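Local coordinates for exported protein (Bacteroides fragilis, PDB 4I17) that is of unknown function but, as an exported all-helical protein built of TPR repeats, probably serves as a scaffold for binding other proteins or peptides, at residues 85-88 / 94-97. Residues are numbered along the deposited sequence; the frame is centred on the assembly and turned at random. Where two conformers were deposited one is given.
Sequences AYRD and EYIA
Tyr95 lies alongside the chain of Arg87, the two side chains running the same way from neighbouring helices. The arginine rises past one face of the phenol ring toward its rim: CB of Arg87 stands 3.7 Å from CD1 of Tyr95, and CD of Arg87 comes near CE1 of Tyr95, so the aliphatic part covers that flank. With CG anti to the backbone N (chi1 -170°) and the chain extended through CD, a bend at chi3 carries the guanidinium to the level of the phenol oxygen. There NH1 of Arg87 donates a weak hydrogen bond to OH of Tyr95, long at 3.4 Å and bent to 144° at the hydrogen. The oxygen lies at the edge of the guanidinium, in its plane, while the ring itself is turned 62° from that plane. Arg87 was deposited in two conformers, and this weak bond belongs to the one described, so it is at most a tentative polar tie.

Tyr86, the preceding residue, has a side chain that diverges from that of Arg87 and presents a ring face to the aliphatic part of Glu94. CG of Glu94 is placed over that face, though modelled doubtfully close, and CB of Glu94 reaches CD1 of Tyr86 at 3.6 Å. Beyond CG the glutamate chain bends, leaving the carboxylate tilted against the ring rather than stacked on it. Where the backbones come nearest, CB of Tyr86 is 3.9 Å from N of Tyr95.

Beyond this pair of helices, Tyr86 also packs on Ala62 of helix 58-70, and Tyr95 on Leu115 of helix 110-129. The contact thus joins the C-terminal end of helix 75-88 to the start of helix 92-105 across a short connection, the helix-turn-helix packing characteristic of a TPR array.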
loop_
_atom_site.group_PDB
_atom_site.type_symbol
_atom_site.label_atom_id
_atom_site.label_comp_id
_atom_site.label_asym_id
_atom_site.label_seq_id
_atom_site.Cartn_x
_atom_site.Cartn_y
_atom_site.Cartn_z
ATOM N N ALA A 85 -10.287 7.479 -5.296
ATOM C CA ALA A 85 -10.551 8.440 -6.365
ATOM C C ALA A 85 -9.292 8.621 -7.215
ATOM O O ALA A 85 -9.381 8.619 -8.436
ATOM C CB ALA A 85 -11.003 9.778 -5.770
ATOM N N TYR A 86 -8.106 8.691 -6.572
ATOM C CA TYR A 86 -6.832 8.820 -7.306
ATOM C C TYR A 86 -6.473 7.532 -8.054
ATOM O O TYR A 86 -5.975 7.625 -9.172
ATOM C CB TYR A 86 -5.722 9.274 -6.366
ATOM C CG TYR A 86 -5.788 10.768 -6.163
ATOM C CD1 TYR A 86 -5.499 11.645 -7.203
ATOM C CD2 TYR A 86 -6.133 11.311 -4.929
ATOM C CE1 TYR A 86 -5.539 13.022 -7.021
ATOM C CE2 TYR A 86 -6.217 12.693 -4.745
ATOM C CZ TYR A 86 -5.898 13.542 -5.787
ATOM O OH TYR A 86 -5.910 14.902 -5.599
ATOM N N ARG A 87 -6.796 6.352 -7.480
ATOM C CA ARG A 87 -6.624 5.043 -8.126
ATOM C C ARG A 87 -7.468 5.023 -9.420
ATOM O O ARG A 87 -6.999 4.610 -10.477
ATOM C CB ARG A 87 -7.074 3.935 -7.146
ATOM C CG ARG A 87 -6.738 2.493 -7.578
ATOM C CD ARG A 87 -7.103 1.464 -6.510
ATOM N NE ARG A 87 -8.545 1.440 -6.228
ATOM C CZ ARG A 87 -9.080 1.309 -5.017
ATOM N NH1 ARG A 87 -8.302 1.138 -3.954
ATOM N NH2 ARG A 87 -10.397 1.329 -4.861
ATOM N N ASP A 88 -8.714 5.519 -9.335
ATOM C CA ASP A 88 -9.662 5.599 -10.469
ATOM C C ASP A 88 -9.165 6.601 -11.540
ATOM O O ASP A 88 -9.421 6.407 -12.734
ATOM C CB ASP A 88 -11.045 5.980 -9.968
ATOM C CG ASP A 88 -11.756 4.917 -9.146
ATOM O OD1 ASP A 88 -11.473 3.721 -9.353
ATOM O OD2 ASP A 88 -12.655 5.282 -8.345
ATOM N N GLU A 94 -0.301 9.660 -6.189
ATOM C CA GLU A 94 -1.228 10.311 -5.257
ATOM C C GLU A 94 -2.009 9.272 -4.474
ATOM O O GLU A 94 -2.353 9.513 -3.320
ATOM C CB GLU A 94 -2.144 11.270 -5.988
ATOM C CG GLU A 94 -2.861 12.213 -5.050
ATOM C CD GLU A 94 -2.075 13.144 -4.165
ATOM O OE1 GLU A 94 -1.791 14.277 -4.611
ATOM O OE2 GLU A 94 -1.852 12.787 -2.989
ATOM N N TYR A 95 -2.242 8.097 -5.078
ATOM C CA TYR A 95 -2.912 6.998 -4.364
ATOM C C TYR A 95 -2.110 6.618 -3.118
ATOM O O TYR A 95 -2.643 6.671 -2.007
ATOM C CB TYR A 95 -3.050 5.790 -5.298
ATOM C CG TYR A 95 -3.575 4.561 -4.590
ATOM C CD1 TYR A 95 -4.903 4.478 -4.191
ATOM C CD2 TYR A 95 -2.768 3.439 -4.407
ATOM C CE1 TYR A 95 -5.401 3.336 -3.568
ATOM C CE2 TYR A 95 -3.263 2.289 -3.797
ATOM C CZ TYR A 95 -4.591 2.234 -3.416
ATOM O OH TYR A 95 -5.095 1.116 -2.802
ATOM N N ILE A 96 -0.808 6.319 -3.279
ATOM C CA ILE A 96 0.011 5.911 -2.130
ATOM C C ILE A 96 0.355 7.096 -1.212
ATOM O O ILE A 96 0.473 6.897 0.003
ATOM C CB ILE A 96 1.265 5.085 -2.544
ATOM C CG1 ILE A 96 1.915 4.391 -1.327
ATOM C CG2 ILE A 96 2.305 5.920 -3.334
ATOM C CD1 ILE A 96 0.923 3.471 -0.512
ATOM N N ALA A 97 0.481 8.320 -1.751
ATOM C CA ALA A 97 0.722 9.503 -0.899
ATOM C C ALA A 97 -0.460 9.732 0.058
ATOM O O ALA A 97 -0.253 10.020 1.235
ATOM C CB ALA A 97 0.944 10.741 -1.755
#